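Local coordinates for protein cytosine deaminase (Klebsiella pneumoniae, PDB 4R85) that probably catalyses the iron-dependent hydrolytic deamination of 5-methylcytosine, and of cytosine, as an amidohydrolase-fold enzyme, at residues Phe267-Thr272 with Gly289-Ala294; Phe305-Ile310 with Leu323-Ala328. One frame throughout, in Å; residues are numbered along the deposited sequence.

The two interactions follow one another along the chain, interaction 1 closing before interaction 2 opens, and their centres lie 10 Å apart in the TIM barrel. Interaction 1 sits on strand 266-269 and interaction 2 follows directly from its parallel neighbour, strand 303-305; the two are joined by a probable hydrogen bond of 3.0 Å between Ser269 O and Ala306 N. Helices 271-277 and 322-332 bring them together again, as Thr272 CG2 packs on Ala328 CB at 3.5 Å. Interaction 1 joins the end of strand 266-269 to the loop before helix 293-298, whereas interaction 2 carries the iron ligand Asp308, and both also touch the second subunit.

Interaction 1: Phe267-Thr272 with Gly289-Ala294; sequences FISCPT and GVTRVA
Ser269 faces Val290, Thr291 and Val293 where the last residue of strand 266-269 in the TIM barrel meets the loop leading into helix 293-298. This is part of a beta-alpha-beta crossover: the chain leaves the strand, passes helix 271-277, doubles back through helix 293-298 and enters the adjacent parallel strand 303-305. No hydrogen bond joins the two segments, and the fit rests on van der Waals contact around one small side chain. Ser269 CB is touched by two methyls, Val293 CG2 at 3.7 Å and Thr291 CG2 at 3.9 Å. Its OG stands anti to the backbone N (chi1 170°), where Val290 CG1 comes within 3.7 Å. The serine is thus met by three methyls from three residues.

Thr291 divides its branches between two tasks. CG2 takes the crowded position between backbone N and carbonyl carbon and meets Ser269, while OG1 is hydrogen-bonded to Thr242 OG1. Val290 likewise reaches two ways, since its CG2 makes a marginal 4.5 Å approach to Pro271 O near the start of helix 271-277, and its side chain also packs on Ile332 of helix 322-332. On the strand side, a backbone hydrogen bond ties Ser269 to Cys304 of the neighbouring strand.

Arg292, the N-cap of helix 293-298, makes a cation-pi contact with Trp284 of the second subunit. It is also the centre of an inverse gamma turn, spanned by a weak hydrogen bond of 3.0 Å from Val293 N to Thr291 O.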
loop_
_atom_site.group_PDB
_atom_site.type_symbol
_atom_site.label_atom_id
_atom_site.label_comp_id
_atom_site.label_asym_id
_atom_site.label_seq_id
_atom_site.Cartn_x
_atom_site.Cartn_y
_atom_site.Cartn_z
ATOM N N PHE A 267 -16.428 -1.861 14.386
ATOM C CA PHE A 267 -15.042 -1.425 14.481
ATOM C C PHE A 267 -14.566 -0.828 13.167
ATOM O O PHE A 267 -14.866 -1.340 12.094
ATOM C CB PHE A 267 -14.138 -2.598 14.875
ATOM C CG PHE A 267 -14.324 -3.040 16.294
ATOM C CD1 PHE A 267 -13.402 -2.685 17.263
ATOM C CD2 PHE A 267 -15.443 -3.777 16.667
ATOM C CE1 PHE A 267 -13.576 -3.082 18.575
ATOM C CE2 PHE A 267 -15.634 -4.155 17.978
ATOM C CZ PHE A 267 -14.693 -3.821 18.931
ATOM N N ILE A 268 -13.819 0.269 13.249
ATOM C CA ILE A 268 -13.180 0.810 12.060
ATOM C C ILE A 268 -11.668 0.831 12.267
ATOM O O ILE A 268 -11.183 1.256 13.315
ATOM C CB ILE A 268 -13.709 2.218 11.720
ATOM C CG1 ILE A 268 -15.195 2.143 11.311
ATOM C CG2 ILE A 268 -12.876 2.847 10.600
ATOM C CD1 ILE A 268 -15.837 3.512 11.124
ATOM N N SER A 269 -10.933 0.334 11.279
ATOM C CA SER A 269 -9.472 0.362 11.319
ATOM C C SER A 269 -8.966 1.246 10.191
ATOM O O SER A 269 -9.503 1.200 9.084
ATOM C CB SER A 269 -8.917 -1.048 11.134
ATOM O OG SER A 269 -7.512 -1.009 10.936
ATOM N N CYS A 270 -7.928 2.035 10.470
ATOM C CA CYS A 270 -7.322 2.912 9.474
ATOM C C CYS A 270 -5.856 2.524 9.300
ATOM O O CYS A 270 -4.961 3.172 9.858
ATOM C CB CYS A 270 -7.418 4.379 9.904
ATOM S SG CYS A 270 -9.113 4.946 10.204
ATOM N N PRO A 271 -5.607 1.453 8.533
ATOM C CA PRO A 271 -4.276 0.837 8.500
ATOM C C PRO A 271 -3.154 1.724 7.965
ATOM O O PRO A 271 -2.059 1.639 8.509
ATOM C CB PRO A 271 -4.480 -0.400 7.602
ATOM C CG PRO A 271 -5.696 -0.089 6.781
ATOM C CD PRO A 271 -6.577 0.722 7.694
ATOM N N THR A 272 -3.387 2.530 6.932
ATOM C CA THR A 272 -2.310 3.394 6.456
ATOM C C THR A 272 -1.986 4.449 7.509
ATOM O O THR A 272 -0.833 4.805 7.704
ATOM C CB THR A 272 -2.618 4.090 5.106
ATOM O OG1 THR A 272 -3.811 4.883 5.216
ATOM C CG2 THR A 272 -2.784 3.059 4.004
ATOM N N GLY A 289 1.022 -1.894 15.370
ATOM C CA GLY A 289 0.119 -0.977 16.050
ATOM C C GLY A 289 -1.290 -0.887 15.497
ATOM O O GLY A 289 -1.994 0.093 15.739
ATOM N N VAL A 290 -1.714 -1.910 14.756
ATOM C CA VAL A 290 -3.048 -1.929 14.181
ATOM C C VAL A 290 -3.911 -2.895 14.994
ATOM O O VAL A 290 -3.402 -3.863 15.545
ATOM C CB VAL A 290 -2.975 -2.339 12.688
ATOM C CG1 VAL A 290 -4.350 -2.544 12.090
ATOM C CG2 VAL A 290 -2.196 -1.283 11.904
ATOM N N THR A 291 -5.200 -2.603 15.104
ATOM C CA THR A 291 -6.123 -3.460 15.846
ATOM C C THR A 291 -6.211 -4.883 15.241
ATOM O O THR A 291 -5.654 -5.164 14.164
ATOM C CB THR A 291 -7.525 -2.793 15.940
ATOM O OG1 THR A 291 -8.319 -3.463 16.925
ATOM C CG2 THR A 291 -8.241 -2.806 14.590
ATOM N N ARG A 292 -6.905 -5.786 15.928
ATOM C CA ARG A 292 -6.890 -7.200 15.523
ATOM C C ARG A 292 -8.016 -7.481 14.536
ATOM O O ARG A 292 -8.960 -8.204 14.844
ATOM C CB ARG A 292 -7.013 -8.105 16.745
ATOM C CG ARG A 292 -5.981 -7.815 17.829
ATOM C CD ARG A 292 -6.007 -8.907 18.903
ATOM N NE ARG A 292 -5.107 -8.569 20.006
ATOM C CZ ARG A 292 -4.717 -9.406 20.959
ATOM N NH1 ARG A 292 -3.910 -8.979 21.918
ATOM N NH2 ARG A 292 -5.134 -10.664 20.964
ATOM N N VAL A 293 -7.896 -6.900 13.348
ATOM C CA VAL A 293 -8.953 -6.926 12.342
ATOM C C VAL A 293 -9.354 -8.345 11.933
ATOM O O VAL A 293 -10.544 -8.671 11.878
ATOM C CB VAL A 293 -8.522 -6.150 11.074
ATOM C CG1 VAL A 293 -9.567 -6.306 9.967
ATOM C CG2 VAL A 293 -8.277 -4.664 11.404
ATOM N N ALA A 294 -8.375 -9.184 11.625
ATOM C CA ALA A 294 -8.697 -10.537 11.172
ATOM C C ALA A 294 -9.429 -11.316 12.268
ATOM O O ALA A 294 -10.385 -12.051 12.008
ATOM C CB ALA A 294 -7.437 -11.271 10.741
#

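Interaction 2: Phe305-Ile310 with Leu323-Ala328. With FE2 (Fe (II) ion), chain H; 17E (5-methylcytosine), chain G.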
loop_
_atom_site.group_PDB
_atom_site.type_symbol
_atom_site.label_atom_id
_atom_site.label_comp_id
_atom_site.label_asym_id
_atom_site.label_seq_id
_atom_site.Cartn_x
_atom_site.Cartn_y
_atom_site.Cartn_z
ATOM N N PHE A 305 -12.422 -0.870 6.892
ATOM C CA PHE A 305 -11.234 -0.023 6.718
ATOM C C PHE A 305 -11.597 1.392 6.288
ATOM O O PHE A 305 -12.591 1.602 5.590
ATOM C CB PHE A 305 -10.299 -0.608 5.663
ATOM C CG PHE A 305 -9.619 -1.879 6.074
ATOM C CD1 PHE A 305 -8.898 -1.944 7.259
ATOM C CD2 PHE A 305 -9.693 -3.016 5.269
ATOM C CE1 PHE A 305 -8.260 -3.117 7.644
ATOM C CE2 PHE A 305 -9.052 -4.198 5.643
ATOM C CZ PHE A 305 -8.340 -4.247 6.836
ATOM N N ALA A 306 -10.770 2.360 6.682
ATOM C CA ALA A 306 -11.032 3.749 6.348
ATOM C C ALA A 306 -9.734 4.510 6.099
ATOM O O ALA A 306 -8.669 4.107 6.555
ATOM C CB ALA A 306 -11.813 4.417 7.468
ATOM N N GLN A 307 -9.837 5.621 5.378
ATOM C CA GLN A 307 -8.668 6.442 5.065
ATOM C C GLN A 307 -8.185 7.327 6.216
ATOM O O GLN A 307 -6.986 7.528 6.358
ATOM C CB GLN A 307 -8.923 7.291 3.809
ATOM C CG GLN A 307 -9.110 6.432 2.558
ATOM C CD GLN A 307 -9.566 7.215 1.351
ATOM O OE1 GLN A 307 -8.779 7.922 0.725
ATOM N NE2 GLN A 307 -10.838 7.084 1.008
ATOM N N ASP A 308 -9.118 7.856 7.007
ATOM C CA ASP A 308 -8.807 8.735 8.147
ATOM C C ASP A 308 -8.378 10.145 7.713
ATOM O O ASP A 308 -9.057 11.136 8.002
ATOM C CB ASP A 308 -7.735 8.100 9.061
ATOM C CG ASP A 308 -7.715 8.704 10.441
ATOM O OD1 ASP A 308 -6.647 8.750 11.090
ATOM O OD2 ASP A 308 -8.783 9.135 10.883
ATOM N N SER A 309 -7.253 10.229 7.017
ATOM C CA SER A 309 -6.672 11.518 6.664
ATOM C C SER A 309 -6.331 11.636 5.195
ATOM O O SER A 309 -5.870 10.686 4.580
ATOM C CB SER A 309 -5.375 11.728 7.441
ATOM O OG SER A 309 -5.633 11.942 8.809
ATOM N N ILE A 310 -6.522 12.828 4.647
ATOM C CA ILE A 310 -5.939 13.170 3.364
ATOM C C ILE A 310 -5.191 14.499 3.489
ATOM O O ILE A 310 -5.803 15.556 3.674
ATOM C CB ILE A 310 -7.000 13.209 2.250
ATOM C CG1 ILE A 310 -7.563 11.791 2.030
ATOM C CG2 ILE A 310 -6.400 13.758 0.962
ATOM C CD1 ILE A 310 -8.564 11.662 0.880
ATOM N N LEU A 323 -9.323 1.597 -2.211
ATOM C CA LEU A 323 -8.690 0.326 -2.590
ATOM C C LEU A 323 -7.223 0.286 -2.159
ATOM O O LEU A 323 -6.664 -0.787 -1.921
ATOM C CB LEU A 323 -8.808 0.072 -4.091
ATOM C CG LEU A 323 -10.219 -0.283 -4.574
ATOM C CD1 LEU A 323 -10.211 -0.653 -6.052
ATOM C CD2 LEU A 323 -10.806 -1.410 -3.727
ATOM N N ARG A 324 -6.597 1.455 -2.061
ATOM C CA ARG A 324 -5.220 1.514 -1.604
ATOM C C ARG A 324 -5.185 1.141 -0.120
ATOM O O ARG A 324 -4.288 0.428 0.328
ATOM C CB ARG A 324 -4.629 2.919 -1.827
ATOM C CG ARG A 324 -3.113 2.993 -1.668
ATOM C CD ARG A 324 -2.578 4.432 -1.857
ATOM N NE ARG A 324 -3.205 5.343 -0.904
ATOM C CZ ARG A 324 -2.664 5.718 0.249
ATOM N NH1 ARG A 324 -1.455 5.291 0.599
ATOM N NH2 ARG A 324 -3.335 6.529 1.058
ATOM N N ILE A 325 -6.173 1.631 0.630
ATOM C CA ILE A 325 -6.308 1.336 2.059
ATOM C C ILE A 325 -6.589 -0.141 2.301
ATOM O O ILE A 325 -6.012 -0.771 3.202
ATOM C CB ILE A 325 -7.474 2.134 2.676
ATOM C CG1 ILE A 325 -7.284 3.633 2.462
ATOM C CG2 ILE A 325 -7.662 1.798 4.152
ATOM C CD1 ILE A 325 -5.871 4.137 2.551
ATOM N N LEU A 326 -7.497 -0.688 1.499
ATOM C CA LEU A 326 -7.806 -2.103 1.565
ATOM C C LEU A 326 -6.541 -2.920 1.374
ATOM O O LEU A 326 -6.272 -3.824 2.146
ATOM C CB LEU A 326 -8.857 -2.477 0.510
ATOM C CG LEU A 326 -9.222 -3.963 0.409
ATOM C CD1 LEU A 326 -9.765 -4.466 1.739
ATOM C CD2 LEU A 326 -10.244 -4.189 -0.714
ATOM N N ASP A 327 -5.762 -2.596 0.346
ATOM C CA ASP A 327 -4.508 -3.300 0.089
ATOM C C ASP A 327 -3.609 -3.282 1.340
ATOM O O ASP A 327 -3.129 -4.331 1.809
ATOM C CB ASP A 327 -3.796 -2.633 -1.089
ATOM C CG ASP A 327 -2.583 -3.406 -1.566
ATOM O OD1 ASP A 327 -1.524 -2.769 -1.779
ATOM O OD2 ASP A 327 -2.691 -4.636 -1.763
ATOM N N ALA A 328 -3.416 -2.087 1.890
ATOM C CA ALA A 328 -2.589 -1.897 3.077
ATOM C C ALA A 328 -3.092 -2.739 4.241
ATOM O O ALA A 328 -2.317 -3.409 4.920
ATOM C CB ALA A 328 -2.578 -0.422 3.472
HETATM FE FE FE2 H . -9.598 9.478 13.025
HETATM N N1 17E G . -7.116 13.266 15.430
HETATM C C2 17E G . -6.951 12.133 16.114
HETATM O O2 17E G . -7.101 12.141 17.477
HETATM N N3 17E G . -6.645 10.984 15.503
HETATM C C4 17E G . -6.488 10.945 14.169
HETATM N N4 17E G . -6.159 9.713 13.527
HETATM C C5 17E G . -6.653 12.106 13.410
HETATM C C6 17E G . -6.977 13.278 14.089
HETATM C CM5 17E G . -6.486 12.079 11.925
#
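Ile325 of helix 322-332 packs against Phe305, Ala306 and Gln307, the segment with which the last parallel strand of the TIM barrel ends and turns into the active-site loop. Its CG2 lies 3.9 Å from Phe305 CB and also meets Ala306 O. The other branch makes an unusually short contact with the glutamine, Ile325 CG1 lying 3.3 Å from Gln307 CG, tight for two saturated carbons, and the two side chains cross at about a right angle. One residue on, Leu326, its CG anti to the backbone N (chi1 177°), brings CD1 to the edge of the Phe305 ring, near its plane and 3.8 Å from Phe305 CD2. Ala306, whose CB points away from the helix, packs on strand 47-57, and Gln307 N is hydrogen-bonded to Glu54 OE1.

This packing lies directly before Asp308, the aspartate ligand expected after the eighth strand in the amidohydrolase fold. Its backbone is hydrogen-bonded to His56 and His58. Asp308 OD2 binds the iron(II) ion at 2.3 Å, where His56, His58, His209 and His241 complete the site. The sibling oxygen serves the ligand: N4 of 5-methylcytosine donates to Asp308 OD1 over 2.7 Å, with a bent N-H...O angle of 140°. Next in the chain, Ser309 OG is hydrogen-bonded to both Asp312 OD1 and Glu273 OE2. Methyl carbon CM5 of 5-methylcytosine lies 3.2 Å from Ser309 OG.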